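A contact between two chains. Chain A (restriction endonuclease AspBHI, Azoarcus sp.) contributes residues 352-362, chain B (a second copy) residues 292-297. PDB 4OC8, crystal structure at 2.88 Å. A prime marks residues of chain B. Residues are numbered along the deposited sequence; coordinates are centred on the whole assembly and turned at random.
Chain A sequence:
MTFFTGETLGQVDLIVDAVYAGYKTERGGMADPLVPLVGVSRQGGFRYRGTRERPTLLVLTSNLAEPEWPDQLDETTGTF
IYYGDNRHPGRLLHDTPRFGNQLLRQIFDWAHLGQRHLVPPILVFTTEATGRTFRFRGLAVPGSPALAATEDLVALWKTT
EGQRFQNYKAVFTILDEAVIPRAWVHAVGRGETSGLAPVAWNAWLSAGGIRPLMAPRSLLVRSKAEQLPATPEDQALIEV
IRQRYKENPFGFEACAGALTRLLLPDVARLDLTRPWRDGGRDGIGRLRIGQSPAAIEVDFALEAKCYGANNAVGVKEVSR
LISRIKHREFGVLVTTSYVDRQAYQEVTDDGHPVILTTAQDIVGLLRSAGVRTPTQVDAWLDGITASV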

# COMPACT_ATOMS: atom_id res chain seq x y z
N HIS A 352 -6.60 -6.39 -15.46
CA HIS A 352 -5.85 -5.14 -15.48
C HIS A 352 -5.71 -4.55 -14.08
O HIS A 352 -6.69 -4.47 -13.33
N PRO A 353 -4.49 -4.13 -13.71
CA PRO A 353 -4.27 -3.52 -12.40
C PRO A 353 -4.76 -2.08 -12.36
O PRO A 353 -3.96 -1.16 -12.22
N VAL A 354 -6.07 -1.88 -12.49
CA VAL A 354 -6.64 -0.54 -12.55
C VAL A 354 -7.67 -0.29 -11.45
O VAL A 354 -8.68 -0.98 -11.38
N ILE A 355 -7.40 0.70 -10.60
CA ILE A 355 -8.35 1.10 -9.56
C ILE A 355 -9.41 2.01 -10.16
O ILE A 355 -9.09 2.98 -10.84
N LEU A 356 -10.68 1.70 -9.90
CA LEU A 356 -11.78 2.50 -10.43
C LEU A 356 -12.45 3.30 -9.32
O LEU A 356 -13.30 2.78 -8.59
N THR A 357 -12.08 4.57 -9.21
CA THR A 357 -12.66 5.47 -8.22
C THR A 357 -13.82 6.23 -8.84
O THR A 357 -13.62 7.16 -9.61
N THR A 358 -15.04 5.82 -8.50
CA THR A 358 -16.23 6.45 -9.05
C THR A 358 -16.79 7.51 -8.11
O THR A 358 -16.17 7.83 -7.09
N ALA A 359 -17.96 8.05 -8.45
CA ALA A 359 -18.54 9.16 -7.71
C ALA A 359 -18.79 8.84 -6.23
O ALA A 359 -18.48 9.65 -5.35
N GLN A 360 -19.35 7.67 -5.96
CA GLN A 360 -19.60 7.23 -4.59
C GLN A 360 -18.28 7.19 -3.82
O GLN A 360 -18.21 7.61 -2.66
N ASP A 361 -17.24 6.71 -4.48
CA ASP A 361 -15.92 6.62 -3.87
C ASP A 361 -15.38 8.01 -3.53
O ASP A 361 -14.80 8.22 -2.46
N ILE A 362 -15.59 8.96 -4.43
CA ILE A 362 -15.21 10.34 -4.17
C ILE A 362 -15.97 10.88 -2.96
O ILE A 362 -15.40 11.58 -2.11
N SER B 292 -11.55 -0.65 -0.83
CA SER B 292 -12.72 -1.22 -1.51
C SER B 292 -13.95 -0.35 -1.31
O SER B 292 -14.13 0.23 -0.23
N PRO B 293 -14.81 -0.25 -2.34
CA PRO B 293 -14.80 -0.96 -3.63
C PRO B 293 -13.70 -0.55 -4.62
O PRO B 293 -13.51 -1.23 -5.62
N ALA B 294 -12.99 0.54 -4.34
CA ALA B 294 -11.95 1.02 -5.23
C ALA B 294 -10.57 0.58 -4.77
O ALA B 294 -9.86 1.33 -4.09
N ALA B 295 -10.18 -0.62 -5.17
CA ALA B 295 -8.90 -1.19 -4.76
C ALA B 295 -8.50 -2.31 -5.69
O ALA B 295 -9.33 -2.90 -6.38
N ILE B 296 -7.21 -2.62 -5.73
CA ILE B 296 -6.75 -3.76 -6.50
C ILE B 296 -5.92 -4.66 -5.61
O ILE B 296 -5.42 -4.22 -4.58
N GLU B 297 -5.79 -5.92 -6.00
CA GLU B 297 -4.92 -6.83 -5.28
C GLU B 297 -3.70 -7.11 -6.12
O GLU B 297 -3.80 -7.32 -7.33

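This is a small, mainly apolar contact in which two nearly antiparallel strands from two copies of the protein meet through aliphatic side chains packed against each other and against backbone carbonyls, with no hydrogen bond between them. The strand axes, 354–357 and 294′–297′, approach to 5.4 Å with their directions 166° apart, and together the two stretches bury 354 Å². The nearest alpha carbons, CA of Ile355 and CA of Ala295′, are 5.3 Å apart, yet no hydrogen bond links the backbones, and aliphatic groups pack alongside.

On chain B the strand alternation decides what points in. The CA-to-CB bonds of Ala294′ and Ile296′ point toward chain A, while that of Ala295′ points away, so Ala295′ contributes chiefly backbone. Ile296′, with chi1 p and chi2 t, has the largest covered area of any residue here. Its CG2 lies 3.8 Å from CG1 of Ile355 and 3.6 Å from O of Val354, and its CD1 reaches to 4.2 Å from CB of Pro353. A branched aliphatic chain suits this place because its separate methyls can touch neighbouring residues along the opposing chain.

Ile355, chi1 m and chi2 t, is the main apolar partner from chain A. Although its CA-to-CB bond points sideways, its CG2 comes within 3.9 Å of CB of Ala294′ and 3.6 Å of O of Ala294′. Val354 in rotamer t points away, and Leu356, m and t, points sideways with its side chain no closer than 5.9 Å; these two meet chain B mainly through their carbonyls.

The small methyl of Ala294′ fits a tight, mixed environment. Its CB is 3.5 Å from O of Leu356, 3.5 Å from OD2 of Asp361 and 4.2 Å from OG1 of Thr357, whose side chain adopts m. The methyl thus touches both the strand and the start of the helix on chain A.

Asp361, chi1 m, points toward chain B from the first turn of that helix. Its short acidic side chain suits a place near the helix start, where it can accept a bond from a backbone amide: N of Thr358 donates a hydrogen bond to OD2 of Asp361 at 3.2 Å, with an angle of 164° at the hydrogen. Thr358 occupies the N-cap position, but its p side chain makes no capping bond. The other oxygen, OD1 of Asp361, still rests 3.2 Å from CG of Pro293′, a close van der Waals approach. Pro293′ follows a cis peptide bond and presents its C-gamma endo ring to this carboxylate.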

# COMPACT_ATOMS: atom_id res chain seq x y z
CB HIS A 352 -6.53 -4.12 -16.39
CG HIS A 352 -6.55 -4.52 -17.83
ND1 HIS A 352 -5.43 -4.48 -18.63
CD2 HIS A 352 -7.56 -4.96 -18.62
CE1 HIS A 352 -5.74 -4.88 -19.85
NE2 HIS A 352 -7.03 -5.18 -19.87
CB PRO A 353 -2.75 -3.58 -12.24
CG PRO A 353 -2.23 -3.58 -13.62
CD PRO A 353 -3.24 -4.30 -14.47
CB VAL A 354 -7.30 -0.28 -13.92
CG1 VAL A 354 -8.16 0.97 -13.86
CG2 VAL A 354 -6.26 -0.16 -15.00
CB ILE A 355 -7.66 1.88 -8.43
CG1 ILE A 355 -6.55 1.05 -7.80
CG2 ILE A 355 -8.67 2.30 -7.38
CD1 ILE A 355 -5.75 1.79 -6.77
CB LEU A 356 -12.80 1.61 -11.14
CG LEU A 356 -12.32 0.81 -12.35
CD1 LEU A 356 -13.39 -0.17 -12.79
CD2 LEU A 356 -11.94 1.75 -13.49
CB THR A 357 -11.62 6.48 -7.73
OG1 THR A 357 -10.39 5.81 -7.46
CG2 THR A 357 -12.10 7.17 -6.46
CB THR A 358 -17.31 5.40 -9.35
OG1 THR A 358 -17.79 4.83 -8.12
CG2 THR A 358 -16.74 4.31 -10.23
CB ALA A 359 -19.83 9.62 -8.38
CB GLN A 360 -20.28 5.86 -4.58
CG GLN A 360 -20.59 5.34 -3.19
CD GLN A 360 -21.34 6.35 -2.34
OE1 GLN A 360 -22.32 6.95 -2.79
NE2 GLN A 360 -20.88 6.55 -1.11
CB ASP A 361 -14.96 5.86 -4.78
CG ASP A 361 -15.37 4.41 -4.96
OD1 ASP A 361 -15.93 3.83 -4.00
OD2 ASP A 361 -15.14 3.84 -6.05
CB ILE A 362 -15.44 11.25 -5.39
CG1 ILE A 362 -14.56 10.79 -6.56
CG2 ILE A 362 -15.14 12.70 -5.05
CD1 ILE A 362 -14.68 11.66 -7.79
CB SER B 292 -13.00 -2.65 -1.03
OG SER B 292 -12.06 -3.57 -1.56
CB PRO B 293 -16.18 -0.63 -4.21
CG PRO B 293 -16.53 0.68 -3.61
CD PRO B 293 -15.96 0.66 -2.22
CB ALA B 294 -12.00 2.54 -5.34
CB ALA B 295 -9.00 -1.72 -3.33
CB ILE B 296 -5.92 -3.34 -7.72
CG1 ILE B 296 -4.73 -2.48 -7.28
CG2 ILE B 296 -6.80 -2.61 -8.72
CD1 ILE B 296 -3.69 -2.28 -8.35
CB GLU B 297 -5.64 -8.14 -4.95
CG GLU B 297 -6.63 -8.05 -3.80
CD GLU B 297 -7.45 -9.31 -3.65
OE1 GLU B 297 -7.40 -10.17 -4.56
OE2 GLU B 297 -8.15 -9.46 -2.62